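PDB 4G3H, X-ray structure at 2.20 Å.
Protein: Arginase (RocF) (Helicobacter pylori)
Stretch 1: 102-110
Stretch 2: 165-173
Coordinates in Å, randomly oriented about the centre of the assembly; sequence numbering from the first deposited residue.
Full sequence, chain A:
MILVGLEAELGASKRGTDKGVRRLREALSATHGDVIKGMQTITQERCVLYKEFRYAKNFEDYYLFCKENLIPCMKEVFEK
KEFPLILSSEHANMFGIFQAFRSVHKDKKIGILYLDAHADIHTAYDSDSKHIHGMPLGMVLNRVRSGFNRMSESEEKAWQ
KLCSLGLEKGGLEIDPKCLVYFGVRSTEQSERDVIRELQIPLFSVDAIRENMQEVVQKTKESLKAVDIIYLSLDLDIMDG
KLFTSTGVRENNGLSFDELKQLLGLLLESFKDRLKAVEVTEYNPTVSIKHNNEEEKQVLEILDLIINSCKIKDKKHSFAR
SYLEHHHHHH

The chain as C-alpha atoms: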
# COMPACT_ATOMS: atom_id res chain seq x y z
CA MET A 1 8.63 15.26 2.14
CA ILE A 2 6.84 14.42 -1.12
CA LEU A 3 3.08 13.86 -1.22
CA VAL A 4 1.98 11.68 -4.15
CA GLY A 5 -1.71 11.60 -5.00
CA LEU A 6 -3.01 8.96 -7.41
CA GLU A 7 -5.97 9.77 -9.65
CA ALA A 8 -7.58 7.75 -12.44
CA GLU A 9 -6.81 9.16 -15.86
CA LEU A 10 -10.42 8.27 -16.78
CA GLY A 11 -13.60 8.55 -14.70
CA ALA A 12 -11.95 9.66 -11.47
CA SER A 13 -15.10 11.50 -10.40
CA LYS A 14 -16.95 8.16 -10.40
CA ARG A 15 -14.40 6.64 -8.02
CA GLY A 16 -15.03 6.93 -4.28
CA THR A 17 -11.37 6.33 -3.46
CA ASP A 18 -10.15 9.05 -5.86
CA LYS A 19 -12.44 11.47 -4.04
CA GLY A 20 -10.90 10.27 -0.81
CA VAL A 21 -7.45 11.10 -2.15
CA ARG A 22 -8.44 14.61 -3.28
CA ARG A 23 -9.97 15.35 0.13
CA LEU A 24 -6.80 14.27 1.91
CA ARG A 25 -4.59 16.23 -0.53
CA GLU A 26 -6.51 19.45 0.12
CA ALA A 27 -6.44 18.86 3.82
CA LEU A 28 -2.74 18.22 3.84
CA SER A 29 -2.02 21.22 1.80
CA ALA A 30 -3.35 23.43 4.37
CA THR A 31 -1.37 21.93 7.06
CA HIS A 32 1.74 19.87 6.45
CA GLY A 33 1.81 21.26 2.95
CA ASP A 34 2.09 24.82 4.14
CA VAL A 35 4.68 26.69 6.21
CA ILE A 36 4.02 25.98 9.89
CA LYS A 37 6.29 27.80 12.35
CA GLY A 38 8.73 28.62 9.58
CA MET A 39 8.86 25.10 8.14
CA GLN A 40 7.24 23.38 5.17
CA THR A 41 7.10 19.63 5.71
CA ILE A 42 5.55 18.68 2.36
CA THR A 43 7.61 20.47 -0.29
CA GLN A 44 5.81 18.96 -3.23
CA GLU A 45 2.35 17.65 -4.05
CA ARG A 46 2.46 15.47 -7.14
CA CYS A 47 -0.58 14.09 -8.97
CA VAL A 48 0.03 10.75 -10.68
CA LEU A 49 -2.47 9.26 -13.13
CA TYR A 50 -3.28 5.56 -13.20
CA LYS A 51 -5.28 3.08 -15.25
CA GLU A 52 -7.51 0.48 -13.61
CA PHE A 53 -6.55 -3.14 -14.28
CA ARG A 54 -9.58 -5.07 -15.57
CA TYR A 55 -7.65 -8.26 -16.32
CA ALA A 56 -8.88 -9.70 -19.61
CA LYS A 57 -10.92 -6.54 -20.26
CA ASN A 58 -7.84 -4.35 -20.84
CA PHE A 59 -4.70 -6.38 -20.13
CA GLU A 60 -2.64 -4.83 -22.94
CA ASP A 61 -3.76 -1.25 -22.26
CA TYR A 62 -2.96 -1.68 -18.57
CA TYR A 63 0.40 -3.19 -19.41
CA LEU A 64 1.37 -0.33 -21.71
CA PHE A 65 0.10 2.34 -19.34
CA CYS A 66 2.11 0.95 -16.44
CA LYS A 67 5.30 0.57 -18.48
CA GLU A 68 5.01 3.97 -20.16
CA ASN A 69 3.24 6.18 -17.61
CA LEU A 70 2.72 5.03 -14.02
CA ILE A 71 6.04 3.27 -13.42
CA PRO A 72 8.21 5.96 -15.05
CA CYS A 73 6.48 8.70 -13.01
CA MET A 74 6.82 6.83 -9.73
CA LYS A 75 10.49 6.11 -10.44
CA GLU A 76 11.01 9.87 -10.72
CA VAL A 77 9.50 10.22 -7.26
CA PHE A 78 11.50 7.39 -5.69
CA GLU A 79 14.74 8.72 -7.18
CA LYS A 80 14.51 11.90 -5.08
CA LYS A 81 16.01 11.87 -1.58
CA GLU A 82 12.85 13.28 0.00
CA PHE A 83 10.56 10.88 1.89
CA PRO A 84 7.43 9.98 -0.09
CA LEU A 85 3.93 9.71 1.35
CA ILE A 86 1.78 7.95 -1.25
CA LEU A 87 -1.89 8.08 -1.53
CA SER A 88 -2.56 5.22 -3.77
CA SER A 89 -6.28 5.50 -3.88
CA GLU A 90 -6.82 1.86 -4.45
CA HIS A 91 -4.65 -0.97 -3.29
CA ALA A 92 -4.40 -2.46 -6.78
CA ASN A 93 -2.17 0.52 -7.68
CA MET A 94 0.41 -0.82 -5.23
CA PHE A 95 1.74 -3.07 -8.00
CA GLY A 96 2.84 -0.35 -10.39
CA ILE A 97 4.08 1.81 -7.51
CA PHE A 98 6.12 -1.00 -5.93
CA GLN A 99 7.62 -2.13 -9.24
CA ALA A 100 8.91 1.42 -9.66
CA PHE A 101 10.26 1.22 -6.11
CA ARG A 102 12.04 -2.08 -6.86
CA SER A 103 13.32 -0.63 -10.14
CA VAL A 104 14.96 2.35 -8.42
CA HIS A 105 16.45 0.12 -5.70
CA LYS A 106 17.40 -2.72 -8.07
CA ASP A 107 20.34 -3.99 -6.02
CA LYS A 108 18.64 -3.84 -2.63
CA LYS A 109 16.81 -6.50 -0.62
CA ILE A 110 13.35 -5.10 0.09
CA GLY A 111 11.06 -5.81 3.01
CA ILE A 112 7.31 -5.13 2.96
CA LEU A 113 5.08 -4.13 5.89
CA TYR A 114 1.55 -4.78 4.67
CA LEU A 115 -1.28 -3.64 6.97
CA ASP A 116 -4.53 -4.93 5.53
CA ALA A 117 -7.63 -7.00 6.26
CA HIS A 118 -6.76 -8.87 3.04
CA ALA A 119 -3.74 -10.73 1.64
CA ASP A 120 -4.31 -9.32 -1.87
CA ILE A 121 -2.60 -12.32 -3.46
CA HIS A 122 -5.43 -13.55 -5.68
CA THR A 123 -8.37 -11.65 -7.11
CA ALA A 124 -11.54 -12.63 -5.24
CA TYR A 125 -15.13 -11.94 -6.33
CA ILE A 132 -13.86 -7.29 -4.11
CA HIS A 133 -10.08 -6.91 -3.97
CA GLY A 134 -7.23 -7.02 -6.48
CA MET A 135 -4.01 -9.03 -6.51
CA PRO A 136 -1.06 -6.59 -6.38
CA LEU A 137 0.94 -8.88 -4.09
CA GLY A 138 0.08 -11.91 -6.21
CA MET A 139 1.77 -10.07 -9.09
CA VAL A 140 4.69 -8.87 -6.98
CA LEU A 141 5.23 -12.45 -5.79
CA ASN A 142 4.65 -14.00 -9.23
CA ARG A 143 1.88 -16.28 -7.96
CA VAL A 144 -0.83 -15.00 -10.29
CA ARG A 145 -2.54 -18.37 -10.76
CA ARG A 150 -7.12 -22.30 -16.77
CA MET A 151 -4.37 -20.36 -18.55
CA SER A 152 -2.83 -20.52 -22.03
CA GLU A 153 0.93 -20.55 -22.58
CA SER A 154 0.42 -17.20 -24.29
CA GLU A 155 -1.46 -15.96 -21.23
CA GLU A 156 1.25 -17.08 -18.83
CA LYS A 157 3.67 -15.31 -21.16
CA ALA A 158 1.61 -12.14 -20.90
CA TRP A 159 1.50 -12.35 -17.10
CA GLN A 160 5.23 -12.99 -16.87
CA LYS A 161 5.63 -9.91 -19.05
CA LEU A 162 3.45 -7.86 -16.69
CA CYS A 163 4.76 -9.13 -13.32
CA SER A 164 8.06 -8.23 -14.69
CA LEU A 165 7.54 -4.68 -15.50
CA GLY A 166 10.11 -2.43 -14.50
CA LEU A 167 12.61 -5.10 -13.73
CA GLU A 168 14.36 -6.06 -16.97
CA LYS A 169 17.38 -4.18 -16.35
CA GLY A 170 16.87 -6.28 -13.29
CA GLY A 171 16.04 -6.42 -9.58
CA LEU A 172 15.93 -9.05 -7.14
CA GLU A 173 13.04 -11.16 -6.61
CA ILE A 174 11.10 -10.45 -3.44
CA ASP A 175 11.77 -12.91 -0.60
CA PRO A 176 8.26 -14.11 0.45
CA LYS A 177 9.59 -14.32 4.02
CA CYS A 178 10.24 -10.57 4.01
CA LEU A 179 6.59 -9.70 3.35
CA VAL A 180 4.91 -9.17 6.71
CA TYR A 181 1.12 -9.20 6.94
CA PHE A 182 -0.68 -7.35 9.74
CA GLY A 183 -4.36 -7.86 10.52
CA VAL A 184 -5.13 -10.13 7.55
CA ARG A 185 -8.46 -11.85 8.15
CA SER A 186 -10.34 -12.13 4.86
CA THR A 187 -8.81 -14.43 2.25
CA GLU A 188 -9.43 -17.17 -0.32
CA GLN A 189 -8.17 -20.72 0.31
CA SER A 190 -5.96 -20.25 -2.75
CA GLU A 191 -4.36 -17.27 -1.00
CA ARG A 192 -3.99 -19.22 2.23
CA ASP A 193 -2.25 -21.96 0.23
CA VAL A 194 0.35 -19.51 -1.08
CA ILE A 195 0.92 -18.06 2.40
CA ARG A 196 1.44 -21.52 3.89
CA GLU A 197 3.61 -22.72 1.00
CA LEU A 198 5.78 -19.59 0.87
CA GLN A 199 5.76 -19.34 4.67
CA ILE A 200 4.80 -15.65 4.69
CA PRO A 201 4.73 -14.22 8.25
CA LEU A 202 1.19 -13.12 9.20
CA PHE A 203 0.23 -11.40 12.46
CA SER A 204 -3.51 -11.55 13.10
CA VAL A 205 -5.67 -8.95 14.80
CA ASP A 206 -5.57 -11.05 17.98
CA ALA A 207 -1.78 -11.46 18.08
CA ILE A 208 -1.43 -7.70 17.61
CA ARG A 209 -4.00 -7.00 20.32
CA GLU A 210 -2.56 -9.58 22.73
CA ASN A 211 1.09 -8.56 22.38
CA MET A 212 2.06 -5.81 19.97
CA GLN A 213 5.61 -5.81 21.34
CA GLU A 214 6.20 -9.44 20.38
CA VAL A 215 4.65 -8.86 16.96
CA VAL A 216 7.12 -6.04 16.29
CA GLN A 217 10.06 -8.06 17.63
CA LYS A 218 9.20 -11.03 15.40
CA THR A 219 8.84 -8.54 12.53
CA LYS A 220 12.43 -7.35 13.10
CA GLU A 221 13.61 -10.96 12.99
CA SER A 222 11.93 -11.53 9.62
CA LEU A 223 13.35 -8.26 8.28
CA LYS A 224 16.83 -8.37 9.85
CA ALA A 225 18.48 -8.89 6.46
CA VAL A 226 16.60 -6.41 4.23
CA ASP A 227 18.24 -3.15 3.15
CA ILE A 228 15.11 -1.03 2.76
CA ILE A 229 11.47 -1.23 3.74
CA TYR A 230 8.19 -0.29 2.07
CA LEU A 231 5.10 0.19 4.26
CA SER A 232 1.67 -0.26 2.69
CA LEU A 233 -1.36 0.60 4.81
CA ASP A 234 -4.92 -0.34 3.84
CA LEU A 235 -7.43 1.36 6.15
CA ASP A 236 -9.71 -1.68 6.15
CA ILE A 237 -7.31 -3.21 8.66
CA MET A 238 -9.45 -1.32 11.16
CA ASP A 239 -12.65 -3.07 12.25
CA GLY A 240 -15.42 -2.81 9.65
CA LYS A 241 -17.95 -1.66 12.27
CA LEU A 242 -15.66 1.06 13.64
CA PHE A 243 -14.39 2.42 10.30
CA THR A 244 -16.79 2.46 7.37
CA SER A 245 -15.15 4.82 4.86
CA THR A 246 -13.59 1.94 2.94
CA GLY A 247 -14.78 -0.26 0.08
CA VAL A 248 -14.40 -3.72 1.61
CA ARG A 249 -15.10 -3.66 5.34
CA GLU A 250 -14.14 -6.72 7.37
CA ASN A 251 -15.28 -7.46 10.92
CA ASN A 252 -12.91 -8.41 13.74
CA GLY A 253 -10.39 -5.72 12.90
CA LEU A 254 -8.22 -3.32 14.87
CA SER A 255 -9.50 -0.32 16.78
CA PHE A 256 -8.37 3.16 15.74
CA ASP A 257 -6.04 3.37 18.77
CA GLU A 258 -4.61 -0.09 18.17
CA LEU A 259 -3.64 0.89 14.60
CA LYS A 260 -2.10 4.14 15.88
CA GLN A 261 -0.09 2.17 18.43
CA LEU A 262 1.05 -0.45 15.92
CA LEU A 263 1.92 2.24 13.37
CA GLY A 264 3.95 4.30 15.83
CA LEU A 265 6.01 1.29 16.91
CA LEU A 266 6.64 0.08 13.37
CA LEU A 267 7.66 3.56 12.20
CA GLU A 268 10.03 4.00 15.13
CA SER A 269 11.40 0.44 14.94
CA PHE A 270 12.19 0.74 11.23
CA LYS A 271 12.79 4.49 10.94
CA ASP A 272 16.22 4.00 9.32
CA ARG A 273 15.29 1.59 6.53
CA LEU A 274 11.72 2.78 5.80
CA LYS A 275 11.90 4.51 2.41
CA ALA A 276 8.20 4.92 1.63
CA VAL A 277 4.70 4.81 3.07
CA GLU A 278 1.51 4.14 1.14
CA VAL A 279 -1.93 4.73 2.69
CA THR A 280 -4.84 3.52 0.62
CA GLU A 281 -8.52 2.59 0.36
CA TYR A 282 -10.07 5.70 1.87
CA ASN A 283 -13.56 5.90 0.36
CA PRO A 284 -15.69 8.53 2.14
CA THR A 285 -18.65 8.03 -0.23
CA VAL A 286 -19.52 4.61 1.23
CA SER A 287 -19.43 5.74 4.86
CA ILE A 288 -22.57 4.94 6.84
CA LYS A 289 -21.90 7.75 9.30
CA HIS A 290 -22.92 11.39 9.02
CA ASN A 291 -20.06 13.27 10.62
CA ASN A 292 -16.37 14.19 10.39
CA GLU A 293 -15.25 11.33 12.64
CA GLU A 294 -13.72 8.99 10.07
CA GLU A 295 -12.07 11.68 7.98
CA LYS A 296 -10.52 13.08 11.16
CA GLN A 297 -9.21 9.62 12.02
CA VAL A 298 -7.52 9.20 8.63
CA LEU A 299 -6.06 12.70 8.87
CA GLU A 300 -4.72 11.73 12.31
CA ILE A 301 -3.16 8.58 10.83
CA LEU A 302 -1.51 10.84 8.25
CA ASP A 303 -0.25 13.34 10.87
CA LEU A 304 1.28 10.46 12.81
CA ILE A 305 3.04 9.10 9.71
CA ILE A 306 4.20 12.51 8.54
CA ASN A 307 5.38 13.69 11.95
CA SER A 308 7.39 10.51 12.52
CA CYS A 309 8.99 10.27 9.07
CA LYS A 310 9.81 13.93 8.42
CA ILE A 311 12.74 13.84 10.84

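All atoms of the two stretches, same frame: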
# COMPACT_ATOMS: atom_id res chain seq x y z
N ARG A 102 11.06 -1.01 -6.67
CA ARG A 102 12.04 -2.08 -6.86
C ARG A 102 13.02 -1.68 -7.97
O ARG A 102 14.22 -1.93 -7.86
CB ARG A 102 11.35 -3.38 -7.28
CG ARG A 102 10.33 -3.91 -6.29
CD ARG A 102 9.56 -5.08 -6.89
NE ARG A 102 10.40 -6.25 -7.10
CZ ARG A 102 9.97 -7.38 -7.66
NH1 ARG A 102 8.71 -7.49 -8.07
NH2 ARG A 102 10.80 -8.41 -7.79
N SER A 103 12.50 -1.06 -9.02
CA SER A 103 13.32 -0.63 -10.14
C SER A 103 14.39 0.37 -9.72
O SER A 103 15.54 0.27 -10.14
CB SER A 103 12.44 -0.03 -11.24
OG SER A 103 13.20 0.21 -12.41
N VAL A 104 14.00 1.35 -8.90
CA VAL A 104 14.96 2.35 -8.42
C VAL A 104 15.99 1.73 -7.47
O VAL A 104 17.16 2.12 -7.49
CB VAL A 104 14.24 3.50 -7.68
CG1 VAL A 104 15.26 4.44 -7.04
CG2 VAL A 104 13.36 4.28 -8.65
N HIS A 105 15.56 0.78 -6.65
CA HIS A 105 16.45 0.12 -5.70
C HIS A 105 16.73 -1.30 -6.18
O HIS A 105 16.59 -2.26 -5.42
CB HIS A 105 15.79 0.06 -4.32
CG HIS A 105 15.39 1.39 -3.78
ND1 HIS A 105 16.30 2.33 -3.35
CD2 HIS A 105 14.17 1.95 -3.59
CE1 HIS A 105 15.66 3.40 -2.92
NE2 HIS A 105 14.37 3.19 -3.05
N LYS A 106 17.14 -1.43 -7.44
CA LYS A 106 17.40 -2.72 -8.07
C LYS A 106 18.38 -3.67 -7.39
O LYS A 106 18.23 -4.88 -7.51
CB LYS A 106 17.81 -2.51 -9.53
CG LYS A 106 18.82 -1.40 -9.76
CD LYS A 106 19.00 -1.15 -11.24
CE LYS A 106 19.90 0.05 -11.50
NZ LYS A 106 21.27 -0.15 -10.96
N ASP A 107 19.36 -3.14 -6.69
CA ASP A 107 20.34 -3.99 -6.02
C ASP A 107 20.15 -4.06 -4.51
O ASP A 107 21.09 -4.35 -3.77
CB ASP A 107 21.76 -3.50 -6.32
CG ASP A 107 21.99 -2.07 -5.88
OD1 ASP A 107 23.13 -1.59 -6.00
OD2 ASP A 107 21.02 -1.43 -5.40
N LYS A 108 18.93 -3.81 -4.05
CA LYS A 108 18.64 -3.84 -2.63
C LYS A 108 17.62 -4.91 -2.27
O LYS A 108 16.72 -5.20 -3.06
CB LYS A 108 18.12 -2.48 -2.17
CG LYS A 108 19.09 -1.33 -2.37
CD LYS A 108 20.34 -1.51 -1.53
CE LYS A 108 21.33 -0.39 -1.76
NZ LYS A 108 22.56 -0.56 -0.93
N LYS A 109 17.76 -5.50 -1.09
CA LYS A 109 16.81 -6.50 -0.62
C LYS A 109 15.71 -5.67 0.04
O LYS A 109 15.97 -4.87 0.94
CB LYS A 109 17.47 -7.43 0.40
CG LYS A 109 16.54 -8.54 0.89
CD LYS A 109 17.26 -9.52 1.81
CE LYS A 109 16.31 -10.58 2.36
NZ LYS A 109 15.72 -11.45 1.30
N ILE A 110 14.47 -5.87 -0.41
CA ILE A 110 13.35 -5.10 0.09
C ILE A 110 12.37 -5.85 0.98
O ILE A 110 11.96 -6.97 0.67
CB ILE A 110 12.55 -4.50 -1.09
CG1 ILE A 110 13.48 -3.64 -1.95
CG2 ILE A 110 11.37 -3.67 -0.58
CD1 ILE A 110 12.88 -3.24 -3.29
N LEU A 165 7.34 -6.03 -15.19
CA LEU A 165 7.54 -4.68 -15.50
C LEU A 165 8.25 -3.95 -14.49
O LEU A 165 8.20 -4.17 -13.41
CB LEU A 165 6.22 -4.01 -15.47
CG LEU A 165 5.34 -4.15 -16.54
CD1 LEU A 165 4.24 -3.61 -16.36
CD2 LEU A 165 5.98 -3.50 -17.51
N GLY A 166 9.12 -3.27 -15.05
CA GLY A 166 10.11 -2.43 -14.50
C GLY A 166 11.32 -3.07 -13.93
O GLY A 166 12.11 -2.46 -13.50
N LEU A 167 11.43 -4.34 -14.00
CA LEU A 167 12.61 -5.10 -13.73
C LEU A 167 13.51 -5.64 -14.89
O LEU A 167 14.42 -6.29 -14.68
CB LEU A 167 12.21 -6.30 -12.92
CG LEU A 167 11.31 -6.44 -11.76
CD1 LEU A 167 11.17 -7.83 -11.13
CD2 LEU A 167 11.78 -5.63 -10.93
N GLU A 168 13.34 -5.39 -16.12
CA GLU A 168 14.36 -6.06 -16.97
C GLU A 168 15.73 -5.44 -17.26
O GLU A 168 16.37 -5.84 -18.16
CB GLU A 168 13.95 -7.01 -18.10
CG GLU A 168 13.82 -8.54 -17.72
CD GLU A 168 12.88 -9.29 -18.66
OE1 GLU A 168 11.80 -8.72 -18.92
OE2 GLU A 168 13.21 -10.40 -19.17
N LYS A 169 16.08 -4.43 -16.58
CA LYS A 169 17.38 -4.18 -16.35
C LYS A 169 17.57 -4.86 -15.01
O LYS A 169 18.53 -4.58 -14.29
CB LYS A 169 17.75 -2.76 -16.30
CG LYS A 169 17.56 -2.14 -17.57
CD LYS A 169 18.87 -2.07 -18.39
CE LYS A 169 18.64 -1.50 -19.73
NZ LYS A 169 17.53 -0.46 -20.08
N GLY A 170 16.63 -5.67 -14.58
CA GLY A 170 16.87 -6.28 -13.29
C GLY A 170 16.44 -5.71 -11.92
O GLY A 170 16.18 -4.56 -11.75
N GLY A 171 16.33 -6.64 -10.95
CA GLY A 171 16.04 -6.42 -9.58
C GLY A 171 15.99 -7.76 -9.10
O GLY A 171 15.91 -8.62 -9.76
N LEU A 172 16.05 -7.87 -7.86
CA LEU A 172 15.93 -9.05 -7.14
C LEU A 172 14.55 -9.46 -7.03
O LEU A 172 13.70 -8.80 -7.05
CB LEU A 172 16.44 -8.76 -5.78
CG LEU A 172 17.88 -8.32 -5.68
CD1 LEU A 172 18.36 -7.60 -4.53
CD2 LEU A 172 18.63 -9.41 -5.93
N GLU A 173 14.38 -10.65 -6.84
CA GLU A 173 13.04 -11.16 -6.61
C GLU A 173 12.75 -10.89 -5.14
O GLU A 173 13.67 -10.84 -4.32
CB GLU A 173 12.97 -12.65 -6.89
CG GLU A 173 13.25 -13.02 -8.33
CD GLU A 173 13.16 -14.50 -8.56
OE1 GLU A 173 13.36 -14.94 -9.72
OE2 GLU A 173 12.90 -15.24 -7.59
O HOH W 1 13.19 -6.02 -5.61

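The contact between residues 102-110 and 165-173 of this arginase is a small, mixed one, in which the end of a helix gives two side-chain-to-carbonyl hydrogen bonds to an irregular loop and the turn that follows the helix adds a close backbone approach, with two leucines packing against the guanidinium and the turn. It illustrates a general principle: a segment without regular secondary structure can meet a neighbouring helix end through side-chain donors that reach its backbone carbonyls.

Arg102 is the main donor. Its CA-to-CB bond points toward the loop, and the extended chi2 (t) and the turn at chi3 (p) carry the guanidinium to the backbone of Leu172, where Arg102 NH2 donates to Leu172 O at 3.0 Å with a nearly straight N-H...O angle of 161°. The carbonyl lies at the edge of the guanidinium, near its plane, as the direction of the N-H bonds requires. A water bridges the same two residues, accepting from Arg102 NE at 3.2 Å and donating to Leu172 O at 3.2 Å, so that one carbonyl is reached both directly and through solvent. The guanidinium is also covered over one face, where Leu167 CD1 lies 3.4 Å from Arg102 NH2; polar edge and flat face thus serve different partners.

One residue along the helix, Ser103 repeats the theme on a smaller scale. Ser103 OG donates to Gly166 O at 3.1 Å, at a point where the two backbones come close, with Ser103 CA and Gly166 CA 5.7 Å apart. Gly166 has a positive phi of 78°, a conformation that by itself favours glycine.

Beyond the helix, His105 to Lys108 form a type I turn, closed by a hydrogen bond from Lys108 N to His105 O at 3.1 Å. Here the approach is backbone to backbone: Lys106 CA and Gly171 CA are 4.2 Å apart, and Gly171 CA makes a CA-H...O contact with Lys106 O at 3.4 Å, the angle at hydrogen being 163°. An ideal CB at Gly171 would point toward the first stretch and be crowded by Leu167 CD2 of its own stretch, 3.4 Å away. The Lys106 side chain contributes near its base, Lys106 CB lying 3.4 Å from Gly170 O, while its end leads away.

Leu172 completes the contact. Its CA-to-CB bond points sideways, but the end of the side chain comes nearer, placing Leu172 CD1 3.3 Å from Lys108 O and against the backbone leaving the turn.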